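Local coordinates for protein putative nudix hydrolase family member (Chromobacterium violaceum, PDB 3F13) that probably acts as a magnesium-dependent hydrolase of the Nudix family, at residues N69-L74 and K85-I90; L15-T20 and E50-A55; F75-P80 and L124-R129; G28-A33 and E62-R67. All coordinates share one frame; numbering follows the deposited sequence.

Interaction 1 of 4, residues N69-L74 and K85-I90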
loop_
_atom_site.group_PDB
_atom_site.type_symbol
_atom_site.label_atom_id
_atom_site.label_comp_id
_atom_site.label_asym_id
_atom_site.label_seq_id
_atom_site.Cartn_x
_atom_site.Cartn_y
_atom_site.Cartn_z
ATOM N N ASN B 69 6.357 0.157 -0.780
ATOM C CA ASN B 69 5.891 -1.224 -1.150
ATOM C C ASN B 69 4.576 -1.653 -0.498
ATOM O O ASN B 69 3.861 -2.579 -0.951
ATOM C CB ASN B 69 6.971 -2.327 -0.834
ATOM C CG ASN B 69 7.502 -2.359 0.668
ATOM O OD1 ASN B 69 7.083 -3.192 1.535
ATOM N ND2 ASN B 69 8.542 -1.554 0.917
ATOM N N SER B 70 4.331 -1.056 0.657
ATOM C CA SER B 70 3.202 -1.400 1.530
ATOM C C SER B 70 2.720 -0.147 2.256
ATOM O O SER B 70 3.533 0.699 2.711
ATOM C CB SER B 70 3.672 -2.431 2.555
ATOM O OG SER B 70 4.233 -3.565 1.876
ATOM N N MET B 71 1.410 -0.031 2.364
ATOM C CA MET B 71 0.773 1.103 3.009
ATOM C C MET B 71 -0.518 0.627 3.650
ATOM O O MET B 71 -1.215 -0.254 3.122
ATOM C CB MET B 71 0.454 2.178 1.927
ATOM C CG MET B 71 -0.020 1.623 0.390
ATOM S SD MET B 71 -0.525 3.070 -0.565
ATOM C CE MET B 71 0.093 4.383 0.487
ATOM N N LEU B 72 -0.898 1.257 4.742
ATOM C CA LEU B 72 -2.166 0.953 5.361
ATOM C C LEU B 72 -2.942 2.249 5.578
ATOM O O LEU B 72 -2.482 3.126 6.320
ATOM C CB LEU B 72 -1.943 0.242 6.707
ATOM C CG LEU B 72 -3.212 0.087 7.534
ATOM C CD1 LEU B 72 -4.176 -0.875 6.779
ATOM C CD2 LEU B 72 -2.868 -0.443 8.913
ATOM N N TYR B 73 -4.083 2.401 4.924
ATOM C CA TYR B 73 -4.943 3.572 5.164
ATOM C C TYR B 73 -5.407 3.609 6.626
ATOM O O TYR B 73 -5.991 2.643 7.125
ATOM C CB TYR B 73 -6.151 3.590 4.194
ATOM C CG TYR B 73 -7.250 4.550 4.607
ATOM C CD1 TYR B 73 -7.070 5.931 4.508
ATOM C CD2 TYR B 73 -8.423 4.084 5.199
ATOM C CE1 TYR B 73 -8.063 6.825 4.937
ATOM C CE2 TYR B 73 -9.437 4.964 5.613
ATOM C CZ TYR B 73 -9.227 6.342 5.479
ATOM O OH TYR B 73 -10.195 7.240 5.866
ATOM N N LEU B 74 -5.127 4.718 7.333
ATOM C CA LEU B 74 -5.513 4.839 8.741
ATOM C C LEU B 74 -6.801 5.655 8.923
ATOM O O LEU B 74 -7.761 5.186 9.567
ATOM C CB LEU B 74 -4.382 5.498 9.539
ATOM C CG LEU B 74 -3.010 4.869 9.316
ATOM C CD1 LEU B 74 -1.876 5.678 9.992
ATOM C CD2 LEU B 74 -3.082 3.403 9.823
ATOM N N LYS B 85 -6.009 12.035 3.327
ATOM C CA LYS B 85 -6.008 10.620 3.772
ATOM C C LYS B 85 -4.645 10.330 4.372
ATOM O O LYS B 85 -3.603 10.673 3.793
ATOM C CB LYS B 85 -6.317 9.638 2.652
ATOM C CG LYS B 85 -7.810 9.559 2.321
ATOM C CD LYS B 85 -8.130 8.536 1.274
ATOM C CE LYS B 85 -9.632 8.514 1.056
ATOM N NZ LYS B 85 -10.394 8.148 2.298
ATOM N N VAL B 86 -4.643 9.648 5.516
ATOM C CA VAL B 86 -3.404 9.385 6.225
ATOM C C VAL B 86 -3.078 7.897 6.167
ATOM O O VAL B 86 -3.961 7.096 6.453
ATOM C CB VAL B 86 -3.574 9.797 7.715
ATOM C CG1 VAL B 86 -2.274 9.546 8.528
ATOM C CG2 VAL B 86 -3.940 11.280 7.774
ATOM N N TYR B 87 -1.831 7.543 5.833
ATOM C CA TYR B 87 -1.416 6.139 5.642
ATOM C C TYR B 87 -0.125 5.819 6.391
ATOM O O TYR B 87 0.838 6.611 6.350
ATOM C CB TYR B 87 -1.071 5.846 4.173
ATOM C CG TYR B 87 -2.124 6.271 3.169
ATOM C CD1 TYR B 87 -3.001 5.330 2.622
ATOM C CD2 TYR B 87 -2.253 7.607 2.773
ATOM C CE1 TYR B 87 -3.967 5.676 1.709
ATOM C CE2 TYR B 87 -3.237 7.971 1.814
ATOM C CZ TYR B 87 -4.112 6.992 1.326
ATOM O OH TYR B 87 -5.082 7.319 0.373
ATOM N N LEU B 88 -0.056 4.636 6.977
ATOM C CA LEU B 88 1.181 4.137 7.590
ATOM C C LEU B 88 1.898 3.436 6.446
ATOM O O LEU B 88 1.304 2.564 5.797
ATOM C CB LEU B 88 0.858 3.096 8.662
ATOM C CG LEU B 88 2.089 2.429 9.314
ATOM C CD1 LEU B 88 2.906 3.406 10.147
ATOM C CD2 LEU B 88 1.673 1.245 10.202
ATOM N N CYS B 89 3.119 3.848 6.149
ATOM C CA CYS B 89 3.863 3.280 5.011
ATOM C C CYS B 89 5.170 2.599 5.406
ATOM O O CYS B 89 5.872 3.078 6.281
ATOM C CB CYS B 89 4.210 4.380 4.020
ATOM S SG CYS B 89 2.816 5.431 3.522
ATOM N N ILE B 90 5.495 1.509 4.708
ATOM C CA ILE B 90 6.783 0.850 4.770
ATOM C C ILE B 90 7.522 1.058 3.438
ATOM O O ILE B 90 6.958 0.882 2.334
ATOM C CB ILE B 90 6.632 -0.696 4.825
ATOM C CG1 ILE B 90 5.502 -1.139 5.736
ATOM C CG2 ILE B 90 7.996 -1.367 5.057
ATOM C CD1 ILE B 90 5.586 -2.631 6.016
#

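Interaction 2 of 4, residues L15-T20 and E50-A55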
loop_
_atom_site.group_PDB
_atom_site.type_symbol
_atom_site.label_atom_id
_atom_site.label_comp_id
_atom_site.label_asym_id
_atom_site.label_seq_id
_atom_site.Cartn_x
_atom_site.Cartn_y
_atom_site.Cartn_z
ATOM N N LEU B 15 -12.453 21.571 -0.603
ATOM C CA LEU B 15 -11.201 21.112 0.013
ATOM C C LEU B 15 -10.327 20.334 -0.988
ATOM O O LEU B 15 -10.836 19.465 -1.716
ATOM C CB LEU B 15 -11.520 20.179 1.194
ATOM C CG LEU B 15 -12.397 20.742 2.309
ATOM C CD1 LEU B 15 -12.415 19.801 3.536
ATOM C CD2 LEU B 15 -11.870 22.138 2.711
ATOM N N ALA B 16 -9.032 20.630 -1.039
ATOM C CA ALA B 16 -8.114 19.878 -1.908
ATOM C C ALA B 16 -7.737 18.533 -1.315
ATOM O O ALA B 16 -7.580 18.406 -0.109
ATOM C CB ALA B 16 -6.840 20.682 -2.215
ATOM N N ARG B 17 -7.565 17.538 -2.170
ATOM C CA ARG B 17 -7.231 16.179 -1.664
ATOM C C ARG B 17 -5.739 16.040 -1.432
ATOM O O ARG B 17 -4.931 16.298 -2.351
ATOM C CB ARG B 17 -7.706 15.125 -2.650
ATOM C CG ARG B 17 -9.240 15.027 -2.805
ATOM C CD ARG B 17 -9.592 13.930 -3.838
ATOM N NE ARG B 17 -8.926 14.214 -5.117
ATOM C CZ ARG B 17 -8.100 13.391 -5.774
ATOM N NH1 ARG B 17 -7.557 13.799 -6.908
ATOM N NH2 ARG B 17 -7.834 12.155 -5.355
ATOM N N ARG B 18 -5.337 15.672 -0.208
ATOM C CA ARG B 18 -3.914 15.510 0.059
ATOM C C ARG B 18 -3.698 14.111 0.586
ATOM O O ARG B 18 -4.628 13.540 1.169
ATOM C CB ARG B 18 -3.408 16.529 1.077
ATOM C CG ARG B 18 -3.430 17.965 0.517
ATOM C CD ARG B 18 -2.760 18.944 1.450
ATOM N NE ARG B 18 -1.317 18.730 1.596
ATOM C CZ ARG B 18 -0.402 19.462 0.962
ATOM N NH1 ARG B 18 0.884 19.204 1.146
ATOM N NH2 ARG B 18 -0.781 20.431 0.133
ATOM N N ALA B 19 -2.505 13.555 0.359
ATOM C CA ALA B 19 -2.130 12.288 1.034
ATOM C C ALA B 19 -1.057 12.616 2.064
ATOM O O ALA B 19 -0.226 13.488 1.819
ATOM C CB ALA B 19 -1.587 11.234 0.039
ATOM N N THR B 20 -1.038 11.923 3.201
ATOM C CA THR B 20 -0.027 12.214 4.202
ATOM C C THR B 20 0.496 10.872 4.677
ATOM O O THR B 20 -0.338 9.961 4.858
ATOM C CB THR B 20 -0.669 12.968 5.377
ATOM O OG1 THR B 20 -1.034 14.284 4.917
ATOM C CG2 THR B 20 0.287 13.066 6.587
ATOM N N GLU B 50 -6.059 11.164 -10.086
ATOM C CA GLU B 50 -5.083 10.411 -9.297
ATOM C C GLU B 50 -5.636 10.198 -7.901
ATOM O O GLU B 50 -5.955 11.171 -7.212
ATOM C CB GLU B 50 -3.793 11.228 -9.148
ATOM C CG GLU B 50 -2.646 10.504 -8.467
ATOM C CD GLU B 50 -1.430 11.402 -8.281
ATOM O OE1 GLU B 50 -0.288 10.911 -8.491
ATOM O OE2 GLU B 50 -1.620 12.594 -7.942
ATOM N N LEU B 51 -5.743 8.938 -7.479
ATOM C CA LEU B 51 -6.129 8.638 -6.108
ATOM C C LEU B 51 -5.077 9.146 -5.113
ATOM O O LEU B 51 -3.898 9.272 -5.451
ATOM C CB LEU B 51 -6.238 7.127 -5.958
ATOM C CG LEU B 51 -7.314 6.506 -6.841
ATOM C CD1 LEU B 51 -7.204 4.960 -6.818
ATOM C CD2 LEU B 51 -8.711 6.946 -6.393
ATOM N N ARG B 52 -5.496 9.449 -3.894
ATOM C CA ARG B 52 -4.542 9.830 -2.843
ATOM C C ARG B 52 -3.497 8.753 -2.580
ATOM O O ARG B 52 -2.348 9.050 -2.276
ATOM C CB ARG B 52 -5.283 10.262 -1.571
ATOM C CG ARG B 52 -5.677 11.728 -1.713
ATOM C CD ARG B 52 -6.684 12.210 -0.703
ATOM N NE ARG B 52 -8.026 11.753 -1.031
ATOM C CZ ARG B 52 -9.124 12.120 -0.354
ATOM N NH1 ARG B 52 -10.283 11.623 -0.700
ATOM N NH2 ARG B 52 -9.070 13.011 0.649
ATOM N N SER B 53 -3.879 7.494 -2.742
ATOM C CA SER B 53 -2.905 6.451 -2.458
ATOM C C SER B 53 -1.853 6.484 -3.565
ATOM O O SER B 53 -0.697 6.221 -3.299
ATOM C CB SER B 53 -3.579 5.090 -2.411
ATOM O OG SER B 53 -4.373 4.912 -3.567
ATOM N N GLN B 54 -2.228 6.907 -4.787
ATOM C CA GLN B 54 -1.250 7.044 -5.874
ATOM C C GLN B 54 -0.350 8.246 -5.621
ATOM O O GLN B 54 0.872 8.199 -5.785
ATOM C CB GLN B 54 -1.949 7.278 -7.211
ATOM C CG GLN B 54 -2.551 6.043 -7.793
ATOM C CD GLN B 54 -3.299 6.347 -9.083
ATOM O OE1 GLN B 54 -4.464 6.726 -9.058
ATOM N NE2 GLN B 54 -2.619 6.180 -10.217
ATOM N N ALA B 55 -0.974 9.341 -5.264
ATOM C CA ALA B 55 -0.232 10.535 -4.992
ATOM C C ALA B 55 0.748 10.293 -3.830
ATOM O O ALA B 55 1.866 10.795 -3.827
ATOM C CB ALA B 55 -1.206 11.651 -4.687
HETATM O O HOH W 1 -8.641 9.765 -3.348
#

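Interaction 3 of 4, residues F75-P80 and L124-R129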
loop_
_atom_site.group_PDB
_atom_site.type_symbol
_atom_site.label_atom_id
_atom_site.label_comp_id
_atom_site.label_asym_id
_atom_site.label_seq_id
_atom_site.Cartn_x
_atom_site.Cartn_y
_atom_site.Cartn_z
ATOM N N PHE B 75 -6.844 6.869 8.371
ATOM C CA PHE B 75 -8.023 7.726 8.578
ATOM C C PHE B 75 -7.941 8.974 7.718
ATOM O O PHE B 75 -6.878 9.249 7.096
ATOM C CB PHE B 75 -8.142 8.156 10.057
ATOM C CG PHE B 75 -6.849 8.724 10.658
ATOM C CD1 PHE B 75 -6.511 10.064 10.482
ATOM C CD2 PHE B 75 -6.002 7.924 11.413
ATOM C CE1 PHE B 75 -5.310 10.604 11.042
ATOM C CE2 PHE B 75 -4.812 8.440 11.979
ATOM C CZ PHE B 75 -4.462 9.794 11.756
ATOM N N ASP B 76 -9.039 9.733 7.727
ATOM C CA ASP B 76 -9.108 11.006 7.021
ATOM C C ASP B 76 -8.864 12.096 8.062
ATOM O O ASP B 76 -9.243 11.941 9.227
ATOM C CB ASP B 76 -10.492 11.223 6.405
ATOM C CG ASP B 76 -10.926 10.083 5.502
ATOM O OD1 ASP B 76 -10.097 9.582 4.699
ATOM O OD2 ASP B 76 -12.103 9.658 5.621
ATOM N N HIS B 77 -8.245 13.202 7.655
ATOM C CA HIS B 77 -8.064 14.326 8.539
ATOM C C HIS B 77 -8.445 15.559 7.721
ATOM O O HIS B 77 -7.771 15.860 6.735
ATOM C CB HIS B 77 -6.601 14.440 8.940
ATOM C CG HIS B 77 -6.312 15.613 9.817
ATOM N ND1 HIS B 77 -6.498 15.580 11.179
ATOM C CD2 HIS B 77 -5.857 16.853 9.527
ATOM C CE1 HIS B 77 -6.166 16.751 11.695
ATOM N NE2 HIS B 77 -5.779 17.544 10.712
ATOM N N ILE B 78 -9.527 16.248 8.082
ATOM C CA ILE B 78 -9.868 17.459 7.323
ATOM C C ILE B 78 -9.472 18.743 8.069
ATOM O O ILE B 78 -9.552 18.839 9.285
ATOM C CB ILE B 78 -11.363 17.539 6.893
ATOM C CG1 ILE B 78 -12.256 17.725 8.119
ATOM C CG2 ILE B 78 -11.756 16.269 6.094
ATOM C CD1 ILE B 78 -13.674 18.125 7.817
ATOM N N THR B 79 -9.091 19.739 7.296
ATOM C CA THR B 79 -8.804 21.064 7.845
ATOM C C THR B 79 -9.605 22.053 6.995
ATOM O O THR B 79 -10.339 21.640 6.103
ATOM C CB THR B 79 -7.324 21.385 7.681
ATOM O OG1 THR B 79 -7.116 21.812 6.335
ATOM C CG2 THR B 79 -6.485 20.129 7.946
ATOM N N PRO B 80 -9.429 23.367 7.227
ATOM C CA PRO B 80 -10.322 24.267 6.496
ATOM C C PRO B 80 -10.064 24.290 5.013
ATOM O O PRO B 80 -10.979 24.626 4.258
ATOM C CB PRO B 80 -10.051 25.644 7.139
ATOM C CG PRO B 80 -9.629 25.291 8.583
ATOM C CD PRO B 80 -8.730 24.047 8.334
ATOM N N LEU B 124 -0.456 13.221 14.157
ATOM C CA LEU B 124 0.359 12.318 14.967
ATOM C C LEU B 124 -0.313 11.957 16.277
ATOM O O LEU B 124 -0.118 10.844 16.795
ATOM C CB LEU B 124 1.748 12.919 15.239
ATOM C CG LEU B 124 2.681 12.866 14.042
ATOM C CD1 LEU B 124 3.978 13.576 14.401
ATOM C CD2 LEU B 124 2.882 11.393 13.636
ATOM N N ARG B 125 -1.099 12.881 16.838
ATOM C CA ARG B 125 -1.832 12.542 18.058
ATOM C C ARG B 125 -2.849 11.415 17.808
ATOM O O ARG B 125 -2.984 10.492 18.602
ATOM C CB ARG B 125 -2.553 13.769 18.638
ATOM C CG ARG B 125 -1.611 14.733 19.272
ATOM C CD ARG B 125 -2.270 15.478 20.474
ATOM N NE ARG B 125 -1.178 15.982 21.291
ATOM C CZ ARG B 125 -0.705 17.206 21.173
ATOM N NH1 ARG B 125 0.323 17.604 21.917
ATOM N NH2 ARG B 125 -1.281 18.037 20.318
ATOM N N ARG B 126 -3.576 11.515 16.707
ATOM C CA ARG B 126 -4.598 10.539 16.367
ATOM C C ARG B 126 -3.949 9.211 16.056
ATOM O O ARG B 126 -4.447 8.162 16.435
ATOM C CB ARG B 126 -5.379 11.023 15.156
ATOM C CG ARG B 126 -6.625 10.208 14.884
ATOM C CD ARG B 126 -7.691 11.167 14.293
ATOM N NE ARG B 126 -8.705 10.444 13.537
ATOM C CZ ARG B 126 -9.367 10.969 12.512
ATOM N NH1 ARG B 126 -10.270 10.246 11.883
ATOM N NH2 ARG B 126 -9.095 12.203 12.105
ATOM N N TYR B 127 -2.838 9.266 15.334
ATOM C CA TYR B 127 -2.084 8.053 15.020
ATOM C C TYR B 127 -1.601 7.390 16.320
ATOM O O TYR B 127 -1.620 6.174 16.475
ATOM C CB TYR B 127 -0.855 8.411 14.187
ATOM C CG TYR B 127 0.113 7.244 14.082
ATOM C CD1 TYR B 127 -0.219 6.122 13.328
ATOM C CD2 TYR B 127 1.346 7.250 14.735
ATOM C CE1 TYR B 127 0.652 5.049 13.226
ATOM C CE2 TYR B 127 2.226 6.174 14.629
ATOM C CZ TYR B 127 1.856 5.077 13.875
ATOM O OH TYR B 127 2.712 4.004 13.749
ATOM N N ALA B 128 -1.142 8.207 17.251
ATOM C CA ALA B 128 -0.703 7.667 18.546
ATOM C C ALA B 128 -1.827 6.904 19.250
ATOM O O ALA B 128 -1.583 5.835 19.816
ATOM C CB ALA B 128 -0.198 8.783 19.426
ATOM N N ARG B 129 -3.049 7.435 19.222
ATOM C CA ARG B 129 -4.215 6.729 19.787
ATOM C C ARG B 129 -4.443 5.416 19.036
ATOM O O ARG B 129 -4.573 4.355 19.644
ATOM C CB ARG B 129 -5.500 7.567 19.680
ATOM C CG ARG B 129 -5.856 8.423 20.883
ATOM C CD ARG B 129 -7.184 9.201 20.654
ATOM N NE ARG B 129 -6.919 10.489 20.010
ATOM C CZ ARG B 129 -7.515 10.933 18.905
ATOM N NH1 ARG B 129 -8.457 10.206 18.301
ATOM N NH2 ARG B 129 -7.170 12.127 18.408
#

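Interaction 4 of 4, residues G28-A33 and E62-R67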
loop_
_atom_site.group_PDB
_atom_site.type_symbol
_atom_site.label_atom_id
_atom_site.label_comp_id
_atom_site.label_asym_id
_atom_site.label_seq_id
_atom_site.Cartn_x
_atom_site.Cartn_y
_atom_site.Cartn_z
ATOM N N GLY B 28 11.961 6.971 15.199
ATOM C CA GLY B 28 10.730 7.766 15.258
ATOM C C GLY B 28 10.063 7.960 13.894
ATOM O O GLY B 28 10.507 7.392 12.896
ATOM N N VAL B 29 9.013 8.786 13.868
ATOM C CA VAL B 29 8.268 9.081 12.632
ATOM C C VAL B 29 8.969 10.161 11.802
ATOM O O VAL B 29 9.333 11.239 12.309
ATOM C CB VAL B 29 6.835 9.546 12.963
ATOM C CG1 VAL B 29 6.123 10.111 11.691
ATOM C CG2 VAL B 29 6.042 8.419 13.560
ATOM N N LEU B 30 9.136 9.883 10.517
ATOM C CA LEU B 30 9.755 10.796 9.578
ATOM C C LEU B 30 8.954 12.088 9.349
ATOM O O LEU B 30 7.749 12.040 9.105
ATOM C CB LEU B 30 9.916 10.062 8.248
ATOM C CG LEU B 30 10.717 10.788 7.171
ATOM C CD1 LEU B 30 12.115 11.094 7.698
ATOM C CD2 LEU B 30 10.749 9.945 5.904
ATOM N N VAL B 31 9.627 13.235 9.478
ATOM C CA VAL B 31 9.048 14.529 9.092
ATOM C C VAL B 31 10.056 15.274 8.244
ATOM O O VAL B 31 11.269 15.002 8.325
ATOM C CB VAL B 31 8.683 15.407 10.303
ATOM C CG1 VAL B 31 7.564 14.750 11.144
ATOM C CG2 VAL B 31 9.899 15.650 11.162
ATOM N N THR B 32 9.552 16.190 7.431
ATOM C CA THR B 32 10.367 16.895 6.461
ATOM C C THR B 32 10.069 18.387 6.524
ATOM O O THR B 32 8.958 18.793 6.875
ATOM C CB THR B 32 10.077 16.404 5.042
ATOM O OG1 THR B 32 8.736 16.743 4.661
ATOM C CG2 THR B 32 10.247 14.876 4.960
ATOM N N ALA B 33 11.070 19.198 6.172
ATOM C CA ALA B 33 10.924 20.651 6.137
ATOM C C ALA B 33 11.516 21.176 4.837
ATOM O O ALA B 33 12.632 20.804 4.467
ATOM C CB ALA B 33 11.630 21.266 7.303
ATOM N N GLU B 62 9.393 11.542 -4.358
ATOM C CA GLU B 62 9.898 12.885 -4.689
ATOM C C GLU B 62 10.633 13.513 -3.506
ATOM O O GLU B 62 11.761 14.016 -3.643
ATOM C CB GLU B 62 8.735 13.793 -5.087
ATOM C CG GLU B 62 9.094 14.876 -6.108
ATOM C CD GLU B 62 9.599 16.142 -5.481
ATOM O OE1 GLU B 62 9.724 16.201 -4.234
ATOM O OE2 GLU B 62 9.873 17.092 -6.244
ATOM N N GLU B 63 10.000 13.475 -2.332
ATOM C CA GLU B 63 10.510 14.213 -1.156
ATOM C C GLU B 63 11.667 13.541 -0.408
ATOM O O GLU B 63 12.537 14.236 0.151
ATOM C CB GLU B 63 9.346 14.552 -0.192
ATOM C CG GLU B 63 8.281 15.361 -0.910
ATOM C CD GLU B 63 6.985 15.566 -0.149
ATOM O OE1 GLU B 63 6.885 15.150 1.038
ATOM O OE2 GLU B 63 6.053 16.159 -0.760
ATOM N N THR B 64 11.675 12.208 -0.383
ATOM C CA THR B 64 12.626 11.452 0.443
ATOM C C THR B 64 13.461 10.400 -0.307
ATOM O O THR B 64 14.383 9.829 0.267
ATOM C CB THR B 64 11.915 10.719 1.592
ATOM O OG1 THR B 64 11.113 9.630 1.098
ATOM C CG2 THR B 64 11.007 11.687 2.375
ATOM N N GLY B 65 13.071 10.081 -1.537
ATOM C CA GLY B 65 13.724 9.011 -2.292
ATOM C C GLY B 65 13.203 7.640 -1.913
ATOM O O GLY B 65 13.540 6.641 -2.563
ATOM N N LEU B 66 12.384 7.562 -0.859
ATOM C CA LEU B 66 11.859 6.247 -0.466
ATOM C C LEU B 66 10.820 5.689 -1.471
ATOM O O LEU B 66 10.012 6.424 -2.028
ATOM C CB LEU B 66 11.248 6.291 0.930
ATOM C CG LEU B 66 12.116 6.523 2.166
ATOM C CD1 LEU B 66 11.229 6.721 3.449
ATOM C CD2 LEU B 66 13.050 5.327 2.313
ATOM N N ARG B 67 10.882 4.375 -1.694
ATOM C CA ARG B 67 9.950 3.692 -2.605
ATOM C C ARG B 67 8.988 2.844 -1.760
ATOM O O ARG B 67 9.353 1.811 -1.171
ATOM C CB ARG B 67 10.722 2.849 -3.610
ATOM C CG ARG B 67 11.755 3.667 -4.359
ATOM C CD ARG B 67 12.728 2.829 -5.206
ATOM N NE ARG B 67 13.625 3.747 -5.910
ATOM C CZ ARG B 67 14.488 3.411 -6.867
ATOM N NH1 ARG B 67 14.599 2.148 -7.273
ATOM N NH2 ARG B 67 15.246 4.357 -7.417
#

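Interaction 1 of 4, residues N69-L74 and K85-I90
Y73 and Y87 face each other across two antiparallel strands, as a non-hydrogen-bonded pair. The Y73 ring presents its edge to the face of Y87 in an offset edge-to-face contact, with planes 65° apart and centroids separated by 6.0 Å. Along Y73, CB lies 3.9 Å from Y87 CE1, and Y73 CD1 then passes V86 O at 3.8 Å. Farther out, Y73 CE1 meets the aliphatic chain of K85, with K85 CG at 3.8 Å. The hydroxyl OH has K85 NZ in its neighbourhood, but both polar ends turn to D76 OD1, which takes a hydrogen bond from one and a salt bridge from the other. M71 lies alongside Y87, pointing the same way: M71 CE sits 4.3 Å from the Y87 ring centroid, off-centre, and SD adds an oblique Met-aromatic contact. The nearly eclipsed chi3 of M71, 12°, brings CE to that position. L74 CD1 packs against L88 CB at 4.0 Å, L88 being on the face opposite Y73 and Y87, and also meets V86 CG1. The backbone holds all this in register, with L72 and L88 bonded in both directions, L72 N to L88 O at 2.8 Å, and L74 N bonded to V86 O at 2.8 Å. Strand 70-74 also meets the second subunit: S70 OG of that subunit bonds Y73 N, M71 makes backbone hydrogen bonds to it, and its M71 packs on M71 here. This is a beta hairpin of strands 70-78 and 82-90, placed at the dimer interface of the Nudix fold.

Interaction 2 of 4, residues L15-T20 and E50-A55
This is a polar strand-to-helix contact near the protein surface, where R17 and A19 of strand 16-25 meet R52 at the start of helix 52-64. R17 grips one atom, the carbonyl O of E50, with both terminal nitrogens: NH2 at 2.8 Å and NH1 at 3.1 Å. The carbonyl O lies in the guanidinium plane, and the two donors approach it from the same face of the carbonyl. The side chain of R52 crosses that of R17 so that R17 CG stands 3.8 Å above the centre of the R52 guanidinium, whose plane is turned 80° from its counterpart. R17 thus offers aliphatic carbon to R52 while its own guanidinium goes to the E50 carbonyl just before the helix. A water joins them, accepting from R17 NH2, R52 NE and the backbone N of R52, and probably softens the repulsion between two like charges. On the strand side, A19 CB comes within 3.3 Å of R52 O, and R52 CD lies 3.1 Å from R18 O. L51 is the N-cap residue, its own N bonded to Q54 OE1. R52 NH2 reaches A83 O in strand 82-90, and the E50 carboxylate turns to R58 and N47, so the Nudix-box helix begins tied to two neighbouring strands and the loop before it.

Interaction 3 of 4, residues F75-P80 and L124-R129
Strand 75-78 and helix 124-129 run nearly antiparallel, at 155° and with axes 10.6 Å apart, and the space between them is bridged mainly by F75 and R126. The two side chains slide past each other in opposite directions. R126 CB starts beside the far end of the ring, 3.7 Å from F75 CZ. R126 CG, anti to the backbone N, makes a CH-pi contact over the face, 3.9 Å from the F75 ring centroid. The guanidinium then covers the root of the phenylalanine: its plane is only 18° from that of the ring, the group centres are 4.3 Å apart, and F75 CD1 lies under the middle of the guanidinium. R126 NH1 ends 3.5 Å from F75 CB. F75 holds its ring there with CG between its backbone N and carbonyl carbon. At the tip, R126 NH2 makes a weak hydrogen bond to D76 O at 2.9 Å, the N-H bent to 122°. The same nitrogen also lies near the edge of the H77 ring, 4.4 Å from H77 ND1, while H77 NE2 is bonded to E119 of the same helix. Beyond the stack, F75 CZ reaches Y127 N at 4.0 Å. F75 also packs on V86 and L130, and Y127 packs on L141 and L145 of helix 136-157 with its hydroxyl bonded to E24. The chemistry is that of a cation-pi stack, in which the flat charged group lies against ring and aliphatic surface. The weak, bent bond to D76 O is consistent with helping to orient the guanidinium.

Interaction 4 of 4, residues G28-A33 and E62-R67
L30 and T64 meet methyl to methyl, tip to tip, and no hydrogen bond links strand 28-33 to residues 62-67, although two threonines and a glutamate take part. L30 CD2 is the hub: it lies 3.9 Å from T64 CG2 and 4.1 Å from L66 CD1, again tip to tip. T32 comes at T64 at about a right angle, its CG2 4.2 Å from T64 CG2. The threonine of the helix end shows one methyl to the strand and keeps its hydroxyl for its own chain. With T64 OG1 between the backbone N and the carbonyl carbon (chi1 70°), CG2 is left anti to that carbon. T64 OG1 accepts from L66 N at 3.1 Å, with an N-H...O angle of 159°, which makes an ST turn, and it is also bonded to I60 O. Residues 44-65 match the Nudix box, and this is the last turn of its helix, which the chain leaves at G65, whose positive phi of 82° lets L66 come back toward L30. In Nudix enzymes the box carries glutamates that commonly hold divalent metal. E63, one of the box glutamates, lies at the edge of the contact, its OE1 4.4 Å from T32 OG1 but bonded to the backbone N of G43, and its other oxygen stands close to E59. Around the methyls the sheet and a loop supply further apolar surface, with L106 beside L30, I104 and the loop residue I101 beside T32, and I23 and M25 beside L66.

Interactions 1 and 4 are buried, interaction 3 partly so, and interaction 2 is at the surface. The chemistry follows: mostly methyls, with no hydrogen bond across, in interaction 4, aromatic and sheet bonding in interaction 1, arginines and a water in interaction 2, and a cation stacked on a ring in interaction 3. Interactions 2 and 4 hold the two ends of helix 52-64 against neighbouring strands 16-25 and 28-33. Interactions 1 and 3 share strand 70-78, with V86 N bonded to F75 O at 2.8 Å. Interactions 1 and 2 meet where K85 pairs with R18 and T20. The second subunit reaches most residues in interaction 1, fewer in interaction 2, one in interaction 4 and none in interaction 3.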